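Local coordinates for protein transferrin (Manduca sexta, PDB 6WB6) that binds a single ferric ion together with a carbonate anion and serves as a secreted iron-transport protein of the insect, at residues A[283-297]-A[312-326]. Residues are numbered along the deposited sequence; the frame is centred on the assembly and turned at random.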
loop_
_atom_site.group_PDB
_atom_site.type_symbol
_atom_site.label_atom_id
_atom_site.label_comp_id
_atom_site.label_asym_id
_atom_site.label_seq_id
_atom_site.Cartn_x
_atom_site.Cartn_y
_atom_site.Cartn_z
ATOM N N LEU A 283 -9.156 -13.555 -30.911
ATOM C CA LEU A 283 -10.420 -13.867 -31.552
ATOM C C LEU A 283 -10.167 -14.800 -32.731
ATOM O O LEU A 283 -9.045 -14.930 -33.225
ATOM C CB LEU A 283 -11.119 -12.588 -32.006
ATOM C CG LEU A 283 -12.012 -11.929 -30.956
ATOM C CD1 LEU A 283 -11.294 -11.813 -29.639
ATOM C CD2 LEU A 283 -12.463 -10.575 -31.443
ATOM N N ALA A 284 -11.220 -15.477 -33.159
ATOM C CA ALA A 284 -11.114 -16.512 -34.181
ATOM C C ALA A 284 -10.465 -17.756 -33.584
ATOM O O ALA A 284 -10.979 -18.868 -33.754
ATOM C CB ALA A 284 -10.334 -16.013 -35.402
ATOM N N LYS A 285 -9.345 -17.583 -32.875
ATOM C CA LYS A 285 -8.752 -18.664 -32.099
ATOM C C LYS A 285 -9.392 -18.773 -30.712
ATOM O O LYS A 285 -8.734 -19.161 -29.745
ATOM C CB LYS A 285 -7.241 -18.447 -31.979
ATOM N N LEU A 286 -10.676 -18.455 -30.591
ATOM C CA LEU A 286 -11.246 -18.125 -29.294
ATOM C C LEU A 286 -11.965 -19.290 -28.613
ATOM O O LEU A 286 -11.822 -19.466 -27.402
ATOM C CB LEU A 286 -12.199 -16.942 -29.458
ATOM C CG LEU A 286 -12.783 -16.270 -28.214
ATOM C CD1 LEU A 286 -11.786 -16.193 -27.077
ATOM C CD2 LEU A 286 -13.247 -14.871 -28.599
ATOM N N ALA A 287 -12.739 -20.091 -29.344
ATOM C CA ALA A 287 -13.477 -21.175 -28.696
ATOM C C ALA A 287 -12.569 -22.191 -28.007
ATOM O O ALA A 287 -12.872 -22.577 -26.864
ATOM C CB ALA A 287 -14.384 -21.867 -29.725
ATOM N N PRO A 288 -11.474 -22.665 -28.609
ATOM C CA PRO A 288 -10.685 -23.716 -27.932
ATOM C C PRO A 288 -10.097 -23.263 -26.604
ATOM O O PRO A 288 -10.070 -24.031 -25.633
ATOM C CB PRO A 288 -9.585 -24.053 -28.944
ATOM C CG PRO A 288 -9.954 -23.343 -30.217
ATOM C CD PRO A 288 -10.843 -22.201 -29.853
ATOM N N LEU A 289 -9.609 -22.021 -26.542
ATOM C CA LEU A 289 -9.103 -21.493 -25.284
ATOM C C LEU A 289 -10.190 -21.461 -24.216
ATOM O O LEU A 289 -9.941 -21.804 -23.055
ATOM C CB LEU A 289 -8.541 -20.087 -25.506
ATOM C CG LEU A 289 -7.913 -19.426 -24.289
ATOM C CD1 LEU A 289 -6.801 -20.285 -23.732
ATOM C CD2 LEU A 289 -7.419 -18.026 -24.639
ATOM N N ARG A 290 -11.389 -21.006 -24.578
ATOM C CA ARG A 290 -12.450 -20.844 -23.585
ATOM C C ARG A 290 -12.812 -22.181 -22.953
ATOM O O ARG A 290 -13.125 -22.265 -21.752
ATOM C CB ARG A 290 -13.682 -20.231 -24.238
ATOM C CG ARG A 290 -13.536 -18.769 -24.657
ATOM C CD ARG A 290 -14.679 -18.353 -25.595
ATOM N NE ARG A 290 -15.133 -16.985 -25.359
ATOM C CZ ARG A 290 -15.879 -16.285 -26.207
ATOM N NH1 ARG A 290 -16.249 -16.813 -27.365
ATOM N NH2 ARG A 290 -16.248 -15.043 -25.899
ATOM N N GLU A 291 -12.768 -23.235 -23.762
ATOM C CA GLU A 291 -13.016 -24.589 -23.294
ATOM C C GLU A 291 -11.904 -25.052 -22.365
ATOM O O GLU A 291 -12.157 -25.763 -21.384
ATOM C CB GLU A 291 -13.163 -25.488 -24.533
ATOM C CG GLU A 291 -13.108 -27.012 -24.356
ATOM C CD GLU A 291 -12.397 -27.694 -25.566
ATOM O OE1 GLU A 291 -11.383 -27.141 -26.072
ATOM O OE2 GLU A 291 -12.851 -28.760 -26.021
ATOM N N LYS A 292 -10.666 -24.667 -22.665
ATOM C CA LYS A 292 -9.547 -25.011 -21.799
ATOM C C LYS A 292 -9.661 -24.338 -20.433
ATOM O O LYS A 292 -9.520 -24.989 -19.393
ATOM C CB LYS A 292 -8.235 -24.617 -22.467
ATOM C CG LYS A 292 -7.033 -24.927 -21.618
ATOM C CD LYS A 292 -6.645 -26.385 -21.680
ATOM C CE LYS A 292 -5.448 -26.612 -20.802
ATOM N NZ LYS A 292 -5.074 -28.018 -20.705
ATOM N N VAL A 293 -9.856 -23.025 -20.411
ATOM C CA VAL A 293 -9.986 -22.320 -19.137
ATOM C C VAL A 293 -11.167 -22.868 -18.337
ATOM O O VAL A 293 -11.053 -23.137 -17.135
ATOM C CB VAL A 293 -10.111 -20.807 -19.382
ATOM C CG1 VAL A 293 -10.307 -20.073 -18.061
ATOM C CG2 VAL A 293 -8.857 -20.315 -20.068
ATOM N N LYS A 294 -12.318 -23.042 -18.991
ATOM C CA LYS A 294 -13.472 -23.619 -18.301
ATOM C C LYS A 294 -13.126 -24.948 -17.654
ATOM O O LYS A 294 -13.588 -25.251 -16.550
ATOM C CB LYS A 294 -14.649 -23.780 -19.277
ATOM C CG LYS A 294 -15.341 -22.478 -19.665
ATOM C CD LYS A 294 -16.473 -22.667 -20.692
ATOM C CE LYS A 294 -17.494 -23.769 -20.292
ATOM N NZ LYS A 294 -18.167 -23.570 -18.970
ATOM N N GLN A 295 -12.303 -25.762 -18.327
ATOM C CA GLN A 295 -11.983 -27.086 -17.792
ATOM C C GLN A 295 -11.044 -26.997 -16.600
ATOM O O GLN A 295 -11.217 -27.718 -15.613
ATOM C CB GLN A 295 -11.380 -27.965 -18.892
ATOM C CG GLN A 295 -12.444 -28.606 -19.734
ATOM C CD GLN A 295 -11.916 -29.163 -21.027
ATOM O OE1 GLN A 295 -10.707 -29.380 -21.178
ATOM N NE2 GLN A 295 -12.818 -29.397 -21.978
ATOM N N LEU A 296 -10.036 -26.123 -16.679
ATOM C CA LEU A 296 -9.164 -25.883 -15.540
ATOM C C LEU A 296 -9.951 -25.342 -14.354
ATOM O O LEU A 296 -9.687 -25.718 -13.201
ATOM C CB LEU A 296 -8.048 -24.894 -15.928
ATOM C CG LEU A 296 -7.026 -25.400 -16.950
ATOM C CD1 LEU A 296 -6.163 -24.250 -17.529
ATOM C CD2 LEU A 296 -6.156 -26.443 -16.271
ATOM N N ALA A 297 -10.903 -24.437 -14.617
ATOM C CA ALA A 297 -11.734 -23.891 -13.543
ATOM C C ALA A 297 -12.510 -24.997 -12.853
ATOM O O ALA A 297 -12.534 -25.085 -11.620
ATOM C CB ALA A 297 -12.701 -22.840 -14.092
ATOM N N LEU A 312 -4.757 -18.287 -12.723
ATOM C CA LEU A 312 -5.946 -18.094 -13.545
ATOM C C LEU A 312 -6.803 -16.926 -13.088
ATOM O O LEU A 312 -7.642 -16.466 -13.865
ATOM C CB LEU A 312 -6.801 -19.360 -13.582
ATOM C CG LEU A 312 -6.411 -20.439 -14.598
ATOM C CD1 LEU A 312 -7.587 -21.403 -14.781
ATOM C CD2 LEU A 312 -6.018 -19.886 -15.941
ATOM N N GLY A 313 -6.571 -16.392 -11.892
ATOM C CA GLY A 313 -7.391 -15.296 -11.419
ATOM C C GLY A 313 -8.813 -15.708 -11.123
ATOM O O GLY A 313 -9.731 -14.921 -11.349
ATOM N N LEU A 314 -9.023 -16.958 -10.683
ATOM C CA LEU A 314 -10.305 -17.398 -10.157
ATOM C C LEU A 314 -10.292 -17.213 -8.645
ATOM O O LEU A 314 -9.294 -16.791 -8.066
ATOM C CB LEU A 314 -10.571 -18.861 -10.484
ATOM C CG LEU A 314 -10.427 -19.258 -11.940
ATOM C CD1 LEU A 314 -10.154 -20.734 -12.016
ATOM C CD2 LEU A 314 -11.669 -18.879 -12.702
ATOM N N SER A 315 -11.393 -17.580 -7.991
ATOM C CA SER A 315 -11.466 -17.562 -6.538
ATOM C C SER A 315 -12.420 -18.668 -6.107
ATOM O O SER A 315 -13.102 -19.273 -6.934
ATOM C CB SER A 315 -11.932 -16.199 -6.014
ATOM O OG SER A 315 -13.325 -16.015 -6.218
ATOM N N GLU A 316 -12.473 -18.925 -4.797
ATOM C CA GLU A 316 -13.422 -19.918 -4.293
ATOM C C GLU A 316 -14.851 -19.521 -4.637
ATOM O O GLU A 316 -15.633 -20.344 -5.126
ATOM C CB GLU A 316 -13.256 -20.092 -2.784
ATOM N N LYS A 317 -15.188 -18.248 -4.446
ATOM C CA LYS A 317 -16.541 -17.761 -4.672
ATOM C C LYS A 317 -16.834 -17.494 -6.140
ATOM O O LYS A 317 -18.005 -17.547 -6.542
ATOM C CB LYS A 317 -16.762 -16.483 -3.845
ATOM C CG LYS A 317 -16.966 -16.746 -2.349
ATOM C CD LYS A 317 -16.518 -15.581 -1.471
ATOM C CE LYS A 317 -17.659 -14.624 -1.143
ATOM N NZ LYS A 317 -18.182 -14.798 0.257
ATOM N N ILE A 318 -15.801 -17.235 -6.946
ATOM C CA ILE A 318 -15.960 -16.716 -8.308
ATOM C C ILE A 318 -15.121 -17.595 -9.233
ATOM O O ILE A 318 -13.933 -17.333 -9.462
ATOM C CB ILE A 318 -15.541 -15.247 -8.416
ATOM C CG1 ILE A 318 -16.358 -14.389 -7.444
ATOM C CG2 ILE A 318 -15.729 -14.741 -9.820
ATOM C CD1 ILE A 318 -15.986 -12.916 -7.503
ATOM N N HIS A 319 -15.744 -18.640 -9.793
ATOM C CA HIS A 319 -15.048 -19.449 -10.787
ATOM C C HIS A 319 -15.982 -20.082 -11.806
ATOM O O HIS A 319 -15.599 -21.081 -12.420
ATOM C CB HIS A 319 -14.220 -20.561 -10.143
ATOM C CG HIS A 319 -15.027 -21.535 -9.345
ATOM N ND1 HIS A 319 -15.144 -21.459 -7.974
ATOM C CD2 HIS A 319 -15.743 -22.617 -9.726
ATOM C CE1 HIS A 319 -15.900 -22.455 -7.545
ATOM N NE2 HIS A 319 -16.276 -23.172 -8.588
ATOM N N HIS A 320 -17.170 -19.527 -12.019
ATOM C CA HIS A 320 -17.998 -19.932 -13.145
ATOM C C HIS A 320 -17.534 -19.155 -14.369
ATOM O O HIS A 320 -17.748 -17.943 -14.475
ATOM C CB HIS A 320 -19.480 -19.687 -12.881
ATOM C CG HIS A 320 -20.358 -20.141 -14.008
ATOM N ND1 HIS A 320 -20.865 -21.421 -14.083
ATOM C CD2 HIS A 320 -20.782 -19.502 -15.123
ATOM C CE1 HIS A 320 -21.572 -21.546 -15.194
ATOM N NE2 HIS A 320 -21.551 -20.392 -15.835
ATOM N N VAL A 321 -16.873 -19.836 -15.278
ATOM C CA VAL A 321 -16.379 -19.193 -16.485
ATOM C C VAL A 321 -17.544 -19.082 -17.455
ATOM O O VAL A 321 -18.189 -20.080 -17.778
ATOM C CB VAL A 321 -15.212 -19.992 -17.074
ATOM C CG1 VAL A 321 -14.620 -19.310 -18.306
ATOM C CG2 VAL A 321 -14.161 -20.170 -16.001
ATOM N N ALA A 322 -17.855 -17.858 -17.871
ATOM C CA ALA A 322 -18.911 -17.590 -18.835
ATOM C C ALA A 322 -18.320 -16.932 -20.072
ATOM O O ALA A 322 -17.583 -15.942 -19.958
ATOM C CB ALA A 322 -19.968 -16.679 -18.230
ATOM N N ASP A 323 -18.641 -17.469 -21.251
ATOM C CA ASP A 323 -18.227 -16.819 -22.492
ATOM C C ASP A 323 -19.180 -15.664 -22.747
ATOM O O ASP A 323 -20.399 -15.818 -22.612
ATOM C CB ASP A 323 -18.232 -17.761 -23.706
ATOM C CG ASP A 323 -17.408 -19.024 -23.500
ATOM O OD1 ASP A 323 -16.230 -18.939 -23.072
ATOM O OD2 ASP A 323 -17.954 -20.113 -23.797
ATOM N N ASN A 324 -18.629 -14.517 -23.109
ATOM C CA ASN A 324 -19.419 -13.342 -23.411
ATOM C C ASN A 324 -19.330 -13.060 -24.898
ATOM O O ASN A 324 -18.625 -13.734 -25.648
ATOM C CB ASN A 324 -18.945 -12.136 -22.594
ATOM C CG ASN A 324 -17.436 -12.091 -22.454
ATOM O OD1 ASN A 324 -16.816 -13.102 -22.131
ATOM N ND2 ASN A 324 -16.837 -10.923 -22.695
ATOM N N ILE A 325 -20.071 -12.054 -25.318
ATOM C CA ILE A 325 -19.898 -11.490 -26.647
ATOM C C ILE A 325 -18.628 -10.653 -26.521
ATOM O O ILE A 325 -18.654 -9.597 -25.875
ATOM C CB ILE A 325 -21.139 -10.692 -27.084
ATOM C CG1 ILE A 325 -22.382 -11.602 -27.050
ATOM C CG2 ILE A 325 -20.949 -10.124 -28.474
ATOM C CD1 ILE A 325 -23.706 -10.875 -27.203
ATOM N N PRO A 326 -17.474 -11.116 -27.059
ATOM C CA PRO A 326 -16.215 -10.394 -26.828
ATOM C C PRO A 326 -16.413 -8.893 -26.924
ATOM O O PRO A 326 -17.163 -8.419 -27.782
ATOM C CB PRO A 326 -15.300 -10.923 -27.938
ATOM C CG PRO A 326 -15.812 -12.292 -28.218
ATOM C CD PRO A 326 -17.301 -12.220 -28.023
#
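Ala297, at the C-terminal end of this helical segment, sets its CB against Val321 CG2 at 3.6 Å, while Leu314 CD1 reaches Ala297 CA at 3.8 Å. Leu312 CD1 adds to this tight apolar end by touching Leu296 CB at 3.7 Å. The two methyls of Val321 part company: CG2 goes to Ala297, with Val293 CG1 further off, and CG1, anti to the backbone N (chi1 -177°), meets Lys294 CG at 3.5 Å.

Toward Pro326 the contact turns polar and more open to solvent. Arg290 runs its chain past the carboxylate of Asp323 and makes a salt bridge, NE to OD1 3.2 Å, with the guanidinium and carboxylate planes 44° apart rather than paired flat. Asp323 CB lies over one guanidinium face and Leu286 CG over the opposite one, both offset toward its rim, which probably limits its rotation. Arg290 and Asp323 are both also held by strand 72-79: Arg290 NH2 hydrogen-bonds to Phe75 O, and Asp323 OD1 to Gln76 NE2. Leu286 CD2 packs on Pro326 CG at 3.7 Å, and Leu283 touches that ring more loosely.

Helix 286-297 and strand 320-326 run nearly antiparallel, at 165°, and the helix packs along the edge strand of a four-stranded antiparallel sheet in the N-terminal lobe of the transferrin fold.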